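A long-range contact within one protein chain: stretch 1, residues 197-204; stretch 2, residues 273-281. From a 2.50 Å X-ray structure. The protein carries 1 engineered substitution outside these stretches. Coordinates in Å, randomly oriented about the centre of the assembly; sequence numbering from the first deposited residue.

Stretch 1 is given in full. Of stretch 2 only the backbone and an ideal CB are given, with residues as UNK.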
# COMPACT_ATOMS: atom_id res chain seq x y z
N GLU A 197 13.79 19.75 -35.49
CA GLU A 197 14.56 18.93 -34.57
C GLU A 197 16.03 19.33 -34.75
O GLU A 197 16.60 19.17 -35.83
CB GLU A 197 14.40 17.45 -34.89
CG GLU A 197 15.26 16.56 -34.04
CD GLU A 197 14.94 15.09 -34.22
OE1 GLU A 197 13.93 14.75 -34.87
OE2 GLU A 197 15.72 14.28 -33.71
N TYR A 198 16.64 19.87 -33.70
CA TYR A 198 18.07 20.27 -33.75
C TYR A 198 18.91 19.29 -32.95
O TYR A 198 18.50 18.88 -31.86
CB TYR A 198 18.27 21.63 -33.05
CG TYR A 198 17.67 22.82 -33.75
CD1 TYR A 198 18.39 23.52 -34.71
CD2 TYR A 198 16.39 23.30 -33.41
CE1 TYR A 198 17.85 24.64 -35.36
CE2 TYR A 198 15.85 24.44 -34.04
CZ TYR A 198 16.59 25.11 -35.01
OH TYR A 198 16.09 26.23 -35.65
N HIS A 199 20.10 18.99 -33.46
CA HIS A 199 21.09 18.15 -32.75
C HIS A 199 22.33 19.02 -32.77
O HIS A 199 22.79 19.43 -33.84
CB HIS A 199 21.40 16.84 -33.51
CG HIS A 199 20.26 15.87 -33.52
ND1 HIS A 199 20.39 14.57 -33.98
CD2 HIS A 199 18.96 16.01 -33.16
CE1 HIS A 199 19.22 13.96 -33.89
NE2 HIS A 199 18.34 14.80 -33.39
N ASN A 200 22.83 19.38 -31.59
CA ASN A 200 24.00 20.25 -31.47
C ASN A 200 23.85 21.59 -32.18
O ASN A 200 24.84 22.13 -32.71
CB ASN A 200 25.28 19.59 -31.99
CG ASN A 200 25.42 18.17 -31.55
OD1 ASN A 200 26.01 17.35 -32.25
ND2 ASN A 200 24.84 17.85 -30.40
N GLY A 201 22.62 22.13 -32.20
CA GLY A 201 22.38 23.44 -32.80
C GLY A 201 22.20 23.41 -34.28
O GLY A 201 22.08 24.47 -34.90
N GLU A 202 22.15 22.21 -34.86
CA GLU A 202 21.96 22.00 -36.31
C GLU A 202 20.64 21.29 -36.60
O GLU A 202 20.32 20.30 -35.94
CB GLU A 202 23.11 21.15 -36.88
CG GLU A 202 24.49 21.81 -36.73
CD GLU A 202 24.57 23.18 -37.41
OE1 GLU A 202 24.27 23.29 -38.61
OE2 GLU A 202 24.95 24.16 -36.73
N ILE A 203 19.89 21.77 -37.60
CA ILE A 203 18.62 21.15 -37.99
C ILE A 203 18.90 19.83 -38.68
O ILE A 203 19.68 19.77 -39.63
CB ILE A 203 17.78 22.06 -38.93
CG1 ILE A 203 17.56 23.42 -38.28
CG2 ILE A 203 16.36 21.50 -39.10
CD1 ILE A 203 16.91 24.46 -39.26
N VAL A 204 18.25 18.77 -38.20
CA VAL A 204 18.45 17.45 -38.79
C VAL A 204 17.13 16.92 -39.35
O VAL A 204 17.11 16.00 -40.15
CB VAL A 204 19.09 16.44 -37.77
CG1 VAL A 204 20.45 16.96 -37.27
CG2 VAL A 204 18.16 16.19 -36.61
N UNK A 273 18.41 31.88 -42.09
CA UNK A 273 18.40 31.24 -43.40
C UNK A 273 19.45 30.14 -43.61
O UNK A 273 19.70 29.72 -44.75
CB UNK A 273 18.60 32.32 -44.47
N UNK A 274 20.05 29.68 -42.51
CA UNK A 274 21.06 28.62 -42.56
C UNK A 274 20.54 27.36 -41.83
O UNK A 274 19.37 27.30 -41.40
CB UNK A 274 22.37 29.10 -41.94
N UNK A 275 21.45 26.39 -41.63
CA UNK A 275 21.14 25.10 -40.98
C UNK A 275 21.30 25.10 -39.45
O UNK A 275 21.02 24.11 -38.77
CB UNK A 275 22.04 24.01 -41.57
N UNK A 276 21.69 26.26 -38.93
CA UNK A 276 21.92 26.45 -37.49
C UNK A 276 20.79 27.26 -36.84
O UNK A 276 19.86 27.70 -37.52
CB UNK A 276 23.26 27.15 -37.26
N UNK A 277 20.87 27.42 -35.51
CA UNK A 277 19.87 28.21 -34.79
C UNK A 277 20.46 29.61 -34.48
O UNK A 277 19.96 30.35 -33.60
CB UNK A 277 19.44 27.50 -33.51
N UNK A 278 21.52 29.96 -35.23
CA UNK A 278 22.21 31.27 -35.15
C UNK A 278 22.85 31.64 -33.82
O UNK A 278 22.85 32.81 -33.43
CB UNK A 278 21.21 32.37 -35.50
N UNK A 279 23.38 30.63 -33.12
CA UNK A 279 24.07 30.84 -31.85
C UNK A 279 25.48 30.31 -32.08
O UNK A 279 25.67 29.21 -32.62
CB UNK A 279 23.37 30.15 -30.68
N UNK A 280 26.47 31.14 -31.74
CA UNK A 280 27.89 30.81 -31.91
C UNK A 280 28.34 29.60 -31.05
O UNK A 280 28.05 29.53 -29.84
CB UNK A 280 28.74 32.03 -31.56
N UNK A 281 29.07 28.68 -31.69
CA UNK A 281 29.60 27.49 -31.02
C UNK A 281 30.93 27.81 -30.30
O UNK A 281 30.97 27.91 -29.06
CB UNK A 281 29.80 26.36 -32.03

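Stretch 1 is a tight hairpin: two strands, each running on beyond the stretch, joined by a type I' turn from His199 to Glu202. Stretch 2 has no regular secondary structure and passes beside the second strand and the turn.

Position 273 has its CA-to-CB bond out of reach, with nothing of stretch 1 within 5.5 Å of the CB. Almost any residue would serve; it is Asn273, which makes no contact. Position 274 points sideways into similarly open space, so stretch 1 asks little of it. The deposited Asn274 approaches mainly through its backbone, its O lying 4.3 Å from Ile203 CD1.

At position 275 the backbone does the main work: its O accepts a nearly straight hydrogen bond from Ile203 N, at 2.8 Å. The CB points sideways, 3.8 Å from Glu202 OE1, so an acidic side chain would be poorly placed, whereas a small or neutral polar one, or a basic one, would suit. Asn275 is found, with its CB beside the carboxylate and no side-chain hydrogen bond to stretch 1.

Position 276 has its CB only 3.5 Å from Glu202 OE2 and 3.8 Å from Gly201 O. Two acceptors so near favour a small or polar residue and disfavour an acid. Ser276 fits, and its OG turns to its own stretch, accepting a hydrogen bond from the backbone N of position 278 at 3.2 Å.

Position 277 points toward stretch 1, with its CB 3.8 Å from Tyr198 CE1. An apolar side chain, such as leucine, isoleucine or methionine, could cover the aromatic ring. Leu277 does so: its CD2 sits 3.7 Å from the centroid of the Tyr198 ring, over one face, in a CH-pi contact. Its N also gives a weak hydrogen bond to Gly201 O, at 3.2 Å.

Position 278 points away and has positive phi (62°), a conformation that glycine, asparagine and aspartate tolerate best. Asn278 suits that backbone and does not touch stretch 1.

Positions 279 and 280 have no atom of stretch 1 near their CBs, leaving the choice wide; Val279 and Ile280 make no contact with it.

Position 281 points toward stretch 1, but from a distance, so a long side chain is needed to reach the turn, where Asn200 O is an available acceptor. Glutamine, lysine or arginine could supply a donor. Gln281 gives a hydrogen bond from NE2 to Asn200 O at 2.8 Å. The same NE2 also donates to a water, 3.3 Å from its O, which in turn donates to Glu202 OE2, linking the amide to the carboxylate.

Stretch 2, residues 273-281: NNNSLNVIQ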
# COMPACT_ATOMS: atom_id res chain seq x y z
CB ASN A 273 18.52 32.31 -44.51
CG ASN A 273 19.86 33.06 -44.49
OD1 ASN A 273 20.81 32.70 -43.77
ND2 ASN A 273 19.94 34.13 -45.28
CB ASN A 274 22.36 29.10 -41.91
CG ASN A 274 22.11 29.96 -40.67
OD1 ASN A 274 21.08 29.84 -39.98
ND2 ASN A 274 23.02 30.89 -40.44
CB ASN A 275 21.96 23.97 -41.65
CG ASN A 275 21.45 23.66 -43.07
OD1 ASN A 275 22.20 23.24 -43.96
ND2 ASN A 275 20.18 23.94 -43.31
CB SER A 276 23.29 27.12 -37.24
OG SER A 276 23.25 28.52 -37.47
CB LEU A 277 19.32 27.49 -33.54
CG LEU A 277 20.22 26.67 -32.62
CD1 LEU A 277 20.93 27.56 -31.66
CD2 LEU A 277 19.31 25.69 -31.89
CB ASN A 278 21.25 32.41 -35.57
CG ASN A 278 21.07 32.52 -37.07
OD1 ASN A 278 20.25 33.30 -37.53
ND2 ASN A 278 21.84 31.75 -37.84
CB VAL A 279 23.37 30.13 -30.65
CG1 VAL A 279 24.26 30.20 -29.40
CG2 VAL A 279 22.02 30.76 -30.36
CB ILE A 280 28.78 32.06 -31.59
CG1 ILE A 280 28.56 33.16 -32.64
CG2 ILE A 280 30.27 31.67 -31.52
CD1 ILE A 280 29.06 34.54 -32.20
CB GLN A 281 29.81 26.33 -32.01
CG GLN A 281 28.54 25.84 -32.68
CD GLN A 281 27.79 24.76 -31.89
OE1 GLN A 281 28.19 24.36 -30.79
NE2 GLN A 281 26.74 24.24 -32.52
O HOH W 1 25.50 25.88 -35.08
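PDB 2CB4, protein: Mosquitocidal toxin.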